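Local coordinates for FAA hydrolase family protein (Pseudomonas aeruginosa, PDB 6J5Y) that probably hydrolyses the carbon-carbon bond of fumarylpyruvate, as a manganese-binding member of the fumarylacetoacetate hydrolase superfamily that holds pyruvate in its metal site, at residues A[11-16]-A[142-147]; A[56-61]-A[137-142]; A[156-161]-A[219-224]. One frame throughout, in Å; residues are numbered along the deposited sequence.

How the interactions relate
From the N terminus, the chain first lays down 11-16, and its partner 142-147 comes 125 residues later. Interaction 1 closes that long loop. Interaction 2, between 56-61 and 137-142, is nested inside it. Both use strand 140-147, share Ile142 and touch where Leu12 CD2 packs on Val59 CG1. Together they join the N-terminal hairpin of strands 11-13 and 20-22 to the large mixed sheet that carries the manganese ligands. Interaction 3 follows in series. It pairs 156-161 with 219-224 in the separate five-stranded sheet. Its turn still meets interaction 1, because the Tyr146 ring touches the carbonyl oxygens of Gly222 and Leu223.

Interaction 1: A[11-16]-A[142-147]; sequences SLTIHG and IGPLYP
His15 lies flat on the ring of Tyr146 in an offset stack. The ring centroids are 4.2 Å apart and the planes are only 13° from parallel. Tyr146 CE2 sits over the centre of the imidazole. In return His15 CB stands over the centre of the phenol ring, 3.7 Å from its centroid, as a CH-pi contact. CG of His15 is anti to the backbone N (chi1 166°), and this sets the start of the imidazole above the CE2 side of the phenol. Two backbone bonds hold the chains together beside the stack: Leu145 N gives to Thr13 O at 2.6 Å, and His15 N gives to Leu145 O at 2.9 Å. They form a single beta bridge between Ile14 and Leu145. The bridge fastens the N-terminal hairpin of strands 11-13 and 20-22 to strand 140-147 of the large mixed sheet. The tight, buried part lies under Leu12. Its CD2 meets Ile142 CG2 at 3.6 Å, and its CD1 reaches Leu145 CD2 at 4.1 Å. Phe21 of strand 20-22 touches both leucines. Ile14 is partly exposed and points away overall, but its CG2 rests on Pro147 CG at 4.0 Å and Trp106 touches both. The looser side is at Thr13, which is partly exposed. On the Leu12 side of the bridge the backbones part, and a water joins Thr13 N to Gly143 O, weakly at both ends.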
# COMPACT_ATOMS: atom_id res chain seq x y z
N SER A 11 5.84 -2.20 13.52
CA SER A 11 4.67 -2.99 13.98
C SER A 11 3.42 -2.14 13.87
O SER A 11 3.40 -1.04 14.38
CB SER A 11 4.89 -3.56 15.33
OG SER A 11 5.60 -2.66 16.15
N LEU A 12 2.43 -2.65 13.17
CA LEU A 12 1.16 -1.95 12.89
C LEU A 12 0.37 -1.95 14.18
O LEU A 12 0.39 -3.00 14.83
CB LEU A 12 0.39 -2.70 11.81
CG LEU A 12 1.15 -2.89 10.50
CD1 LEU A 12 0.23 -3.47 9.43
CD2 LEU A 12 1.75 -1.57 10.05
N THR A 13 -0.36 -0.87 14.47
CA THR A 13 -1.40 -0.89 15.52
C THR A 13 -2.55 -1.73 14.98
O THR A 13 -2.73 -1.80 13.72
CB THR A 13 -1.81 0.52 16.01
OG1 THR A 13 -2.54 1.17 14.98
CG2 THR A 13 -0.63 1.36 16.44
N ILE A 14 -3.20 -2.47 15.88
CA ILE A 14 -4.33 -3.39 15.57
C ILE A 14 -5.57 -2.78 16.21
O ILE A 14 -5.55 -2.50 17.43
CB ILE A 14 -4.07 -4.84 16.08
CG1 ILE A 14 -2.82 -5.47 15.45
CG2 ILE A 14 -5.32 -5.67 15.84
CD1 ILE A 14 -2.46 -6.88 15.93
N HIS A 15 -6.57 -2.50 15.39
CA HIS A 15 -7.79 -1.75 15.76
C HIS A 15 -8.39 -2.45 16.99
O HIS A 15 -8.56 -3.68 16.94
CB HIS A 15 -8.73 -1.64 14.56
CG HIS A 15 -10.11 -1.20 14.94
ND1 HIS A 15 -10.42 0.12 15.22
CD2 HIS A 15 -11.25 -1.91 15.10
CE1 HIS A 15 -11.69 0.20 15.54
NE2 HIS A 15 -12.22 -1.03 15.47
N GLY A 16 -8.57 -1.72 18.09
CA GLY A 16 -9.25 -2.20 19.31
C GLY A 16 -8.40 -3.16 20.14
O GLY A 16 -9.00 -3.92 20.91
N ILE A 142 0.46 3.96 6.71
CA ILE A 142 -0.61 2.94 6.86
C ILE A 142 -1.39 3.19 8.16
O ILE A 142 -0.76 3.61 9.15
CB ILE A 142 0.01 1.54 6.81
CG1 ILE A 142 -1.05 0.45 6.72
CG2 ILE A 142 0.94 1.31 8.01
CD1 ILE A 142 -0.47 -0.93 6.49
N GLY A 143 -2.70 2.92 8.14
CA GLY A 143 -3.57 3.05 9.31
C GLY A 143 -3.49 1.81 10.20
O GLY A 143 -2.78 0.86 9.89
N PRO A 144 -4.28 1.79 11.30
CA PRO A 144 -4.47 0.59 12.10
C PRO A 144 -4.92 -0.64 11.29
O PRO A 144 -5.58 -0.51 10.28
CB PRO A 144 -5.52 0.97 13.15
CG PRO A 144 -6.08 2.30 12.71
CD PRO A 144 -5.02 2.94 11.84
N LEU A 145 -4.48 -1.81 11.74
CA LEU A 145 -4.79 -3.09 11.07
C LEU A 145 -6.12 -3.62 11.59
O LEU A 145 -6.23 -3.82 12.80
CB LEU A 145 -3.64 -4.06 11.32
CG LEU A 145 -3.71 -5.35 10.50
CD1 LEU A 145 -3.79 -5.07 9.01
CD2 LEU A 145 -2.50 -6.22 10.82
N TYR A 146 -7.10 -3.85 10.71
CA TYR A 146 -8.41 -4.43 11.12
C TYR A 146 -8.39 -5.94 10.92
O TYR A 146 -8.25 -6.41 9.78
CB TYR A 146 -9.56 -3.78 10.34
CG TYR A 146 -9.88 -2.38 10.79
CD1 TYR A 146 -9.01 -1.33 10.54
CD2 TYR A 146 -11.07 -2.09 11.45
CE1 TYR A 146 -9.30 -0.04 10.95
CE2 TYR A 146 -11.38 -0.80 11.85
CZ TYR A 146 -10.48 0.22 11.61
OH TYR A 146 -10.77 1.48 12.03
N PRO A 147 -8.54 -6.76 11.99
CA PRO A 147 -8.59 -8.21 11.81
C PRO A 147 -9.77 -8.68 10.96
O PRO A 147 -10.89 -8.18 11.15
CB PRO A 147 -8.75 -8.77 13.23
CG PRO A 147 -8.34 -7.64 14.15
CD PRO A 147 -8.58 -6.35 13.40
O HOH W 1 -0.91 0.79 11.95

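Interaction 2: A[56-61]-A[137-142]; sequences ADAVVP and DRSAPI
Ala140 O accepts the N-H of Val60 at 3.0 Å and also receives the CA-H of Val59, with CA 3.2 Å away. This carbonyl sits midway in a parallel strand pair of the mixed sheet that carries the manganese ligands, in the fumarylacetoacetate hydrolase fold. Strand 59-61 runs beside strand 140-142, their directions 25° apart. Ala140 N gives to Ala58 O and Ile142 N gives to Val60 O. Val59, Ala140, Pro61 and Ile142 share one face of the sheet. There Val59 CG1, anti to its backbone N (chi1 175°), meets Ile142 CG2 at 3.5 Å, while Val59 CG2 lies 4.1 Å from Ala140 CB. Leu12 packs on Val59 from this side. On the other face Val60 CG1 comes 3.9 Å from Pro141 CA, and Leu68 touches both residues. The Arg138 side chain crosses that of Val60 at about a right angle, and its NH2 comes obliquely to Val60 CG2. Before the strands start, a water links Asp57 O to Arg138 N. Ser139 OG is hydrogen-bonded to Phe136 O, and Ser139 O takes a bond from Lys54 NZ. Ser139 OG also abuts Ala58, 3.4 Å from its CB.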
# COMPACT_ATOMS: atom_id res chain seq x y z
N ALA A 56 10.29 -2.89 4.92
CA ALA A 56 9.43 -2.84 6.12
C ALA A 56 9.54 -1.44 6.72
O ALA A 56 8.52 -0.94 7.19
CB ALA A 56 9.86 -3.88 7.14
N ASP A 57 10.76 -0.88 6.80
CA ASP A 57 11.00 0.37 7.57
C ASP A 57 10.62 1.62 6.76
O ASP A 57 10.78 2.71 7.31
CB ASP A 57 12.41 0.45 8.17
CG ASP A 57 13.61 0.41 7.25
OD1 ASP A 57 13.47 0.68 6.04
OD2 ASP A 57 14.69 0.15 7.77
N ALA A 58 10.10 1.47 5.55
CA ALA A 58 9.38 2.52 4.81
C ALA A 58 7.93 2.61 5.32
O ALA A 58 7.29 3.65 5.09
CB ALA A 58 9.43 2.22 3.34
N VAL A 59 7.44 1.58 6.05
CA VAL A 59 6.05 1.56 6.58
C VAL A 59 5.97 2.46 7.82
O VAL A 59 6.81 2.29 8.77
CB VAL A 59 5.57 0.12 6.88
CG1 VAL A 59 4.20 0.10 7.54
CG2 VAL A 59 5.54 -0.71 5.61
N VAL A 60 5.03 3.42 7.82
CA VAL A 60 4.87 4.33 9.00
C VAL A 60 3.43 4.28 9.48
O VAL A 60 2.51 4.85 8.90
CB VAL A 60 5.48 5.73 8.77
CG1 VAL A 60 5.38 6.21 7.34
CG2 VAL A 60 4.97 6.77 9.75
N PRO A 61 3.21 3.54 10.59
CA PRO A 61 1.90 3.42 11.24
C PRO A 61 1.35 4.79 11.65
O PRO A 61 2.10 5.57 12.20
CB PRO A 61 2.19 2.59 12.51
CG PRO A 61 3.41 1.80 12.14
CD PRO A 61 4.24 2.74 11.29
N ASP A 137 12.47 6.39 1.71
CA ASP A 137 12.26 6.63 3.16
C ASP A 137 10.81 7.07 3.40
O ASP A 137 10.31 7.94 2.65
CB ASP A 137 13.31 7.63 3.67
CG ASP A 137 14.73 7.10 3.64
OD1 ASP A 137 14.91 5.85 3.56
OD2 ASP A 137 15.65 7.92 3.73
N ARG A 138 10.13 6.40 4.33
CA ARG A 138 8.77 6.73 4.84
C ARG A 138 7.81 6.80 3.65
O ARG A 138 6.95 7.68 3.63
CB ARG A 138 8.86 8.04 5.63
CG ARG A 138 9.74 7.94 6.87
CD ARG A 138 9.63 9.18 7.74
NE ARG A 138 10.11 8.85 9.07
CZ ARG A 138 9.40 8.94 10.20
NH1 ARG A 138 9.97 8.60 11.35
NH2 ARG A 138 8.16 9.38 10.19
N SER A 139 7.92 5.84 2.74
CA SER A 139 7.17 5.81 1.46
C SER A 139 5.87 5.03 1.61
O SER A 139 5.12 4.98 0.61
CB SER A 139 8.01 5.24 0.34
OG SER A 139 8.35 3.89 0.57
N ALA A 140 5.56 4.50 2.80
CA ALA A 140 4.35 3.67 3.01
C ALA A 140 3.66 3.99 4.32
O ALA A 140 3.64 3.16 5.23
CB ALA A 140 4.67 2.20 2.93
N PRO A 141 2.97 5.15 4.43
CA PRO A 141 2.04 5.39 5.53
C PRO A 141 0.90 4.36 5.53
O PRO A 141 0.41 3.98 4.48
CB PRO A 141 1.54 6.81 5.25
CG PRO A 141 2.67 7.44 4.43
CD PRO A 141 3.05 6.30 3.50
N ILE A 142 0.46 3.96 6.71
CA ILE A 142 -0.61 2.94 6.86
C ILE A 142 -1.39 3.19 8.16
O ILE A 142 -0.76 3.61 9.15
CB ILE A 142 0.01 1.54 6.81
CG1 ILE A 142 -1.05 0.45 6.72
CG2 ILE A 142 0.94 1.31 8.01
CD1 ILE A 142 -0.47 -0.93 6.49
O HOH W 2 12.01 4.88 6.00

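Interaction 3: A[156-161]-A[219-224]; sequences HAAISL and AIDGLG
Strands 158-161 and 219-220 run antiparallel, with Ser160 and Ala219 as a hydrogen-bonded pair and Ile159 and Ile220 as a non-hydrogen-bonded pair. Ser160 N gives to Ala219 O at 3.1 Å, and Ala219 N gives back to Ser160 O at 2.9 Å. Past the isoleucine pair, Asp221 N gives to Ala158 O at 3.0 Å. The Asp221 side chain bonds to Ala158 too. Its OD2 takes the N-H of Ala158 at 2.8 Å, and the N-H comes from above the carboxylate, 67° out of its plane. The CB of Asp221 points toward segment 156-161, and chi1 of -67° puts CG anti to the carbonyl carbon, 3.5 Å from Ala158 N. Ala158 is therefore gripped at both N and O by one residue. OD2 also comes 3.4 Å from Ala158 CB. On the buried face Ile159 and Ile220 lie side by side and point the same way, with CD1 of Ile159 3.7 Å from CD1 of Ile220. Ala157 CB covers the other branch of Ile220, 3.9 Å from its CG2. The chain then folds back through a type II turn from Ile220 to Leu223, with Gly222 at positive phi. Leu223 and Gly224 both face Ile220, making a classic beta bulge at the start of the return strand. In the five-stranded sheet, strand 158-163 lies between strands 215-220 and 166-172. The isoleucine face turns toward the larger sheet, where Ile159 packs on Ile83 of strand 79-89 and Ile220 packs on Val110 of strand 105-116.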
# COMPACT_ATOMS: atom_id res chain seq x y z
N HIS A 156 -16.16 -6.03 -1.71
CA HIS A 156 -16.76 -4.71 -2.04
C HIS A 156 -16.39 -3.75 -0.91
O HIS A 156 -16.49 -4.17 0.27
CB HIS A 156 -18.29 -4.86 -2.21
CG HIS A 156 -18.68 -5.86 -3.25
ND1 HIS A 156 -18.86 -5.52 -4.58
CD2 HIS A 156 -18.92 -7.19 -3.16
CE1 HIS A 156 -19.22 -6.59 -5.26
NE2 HIS A 156 -19.26 -7.64 -4.41
N ALA A 157 -15.97 -2.53 -1.24
CA ALA A 157 -15.67 -1.44 -0.28
C ALA A 157 -15.24 -0.19 -1.04
O ALA A 157 -14.30 -0.29 -1.83
CB ALA A 157 -14.56 -1.86 0.67
N ALA A 158 -15.89 0.96 -0.79
CA ALA A 158 -15.45 2.24 -1.38
C ALA A 158 -14.06 2.55 -0.81
O ALA A 158 -13.80 2.25 0.40
CB ALA A 158 -16.41 3.38 -1.11
N ILE A 159 -13.20 3.06 -1.69
CA ILE A 159 -11.80 3.50 -1.44
C ILE A 159 -11.68 4.91 -2.01
O ILE A 159 -12.07 5.15 -3.20
CB ILE A 159 -10.79 2.52 -2.03
CG1 ILE A 159 -9.33 2.96 -1.80
CG2 ILE A 159 -11.09 2.24 -3.50
CD1 ILE A 159 -8.32 1.85 -1.96
N SER A 160 -11.19 5.84 -1.20
CA SER A 160 -11.23 7.28 -1.51
C SER A 160 -9.99 7.98 -0.93
O SER A 160 -9.48 7.56 0.15
CB SER A 160 -12.49 7.87 -0.98
OG SER A 160 -12.41 7.95 0.44
N LEU A 161 -9.54 9.02 -1.63
CA LEU A 161 -8.44 9.89 -1.18
C LEU A 161 -8.85 11.32 -1.47
O LEU A 161 -9.19 11.63 -2.64
CB LEU A 161 -7.14 9.56 -1.92
CG LEU A 161 -5.90 10.27 -1.36
CD1 LEU A 161 -4.66 9.46 -1.68
CD2 LEU A 161 -5.75 11.67 -1.91
N ALA A 219 -9.59 6.79 2.97
CA ALA A 219 -10.53 5.96 3.73
C ALA A 219 -10.88 4.73 2.90
O ALA A 219 -10.91 4.81 1.67
CB ALA A 219 -11.71 6.79 4.13
N ILE A 220 -11.11 3.63 3.59
CA ILE A 220 -11.81 2.45 3.01
C ILE A 220 -12.93 2.04 3.95
O ILE A 220 -12.66 1.96 5.16
CB ILE A 220 -10.80 1.32 2.73
CG1 ILE A 220 -9.66 1.83 1.84
CG2 ILE A 220 -11.54 0.11 2.16
CD1 ILE A 220 -8.49 0.90 1.65
N ASP A 221 -14.11 1.75 3.38
CA ASP A 221 -15.29 1.27 4.15
C ASP A 221 -14.88 0.17 5.14
O ASP A 221 -14.26 -0.84 4.72
CB ASP A 221 -16.39 0.72 3.24
CG ASP A 221 -17.05 1.77 2.37
OD1 ASP A 221 -16.97 2.94 2.71
OD2 ASP A 221 -17.65 1.39 1.36
N GLY A 222 -15.29 0.33 6.40
CA GLY A 222 -14.99 -0.64 7.47
C GLY A 222 -13.58 -0.49 8.01
O GLY A 222 -13.34 -1.04 9.05
N LEU A 223 -12.69 0.27 7.35
CA LEU A 223 -11.23 0.31 7.68
C LEU A 223 -10.80 1.70 8.16
O LEU A 223 -9.60 1.93 8.29
CB LEU A 223 -10.43 -0.13 6.45
CG LEU A 223 -10.74 -1.53 5.93
CD1 LEU A 223 -9.74 -1.93 4.86
CD2 LEU A 223 -10.71 -2.56 7.06
N GLY A 224 -11.75 2.57 8.46
CA GLY A 224 -11.47 3.93 8.93
C GLY A 224 -10.64 4.72 7.93
O GLY A 224 -10.75 4.47 6.72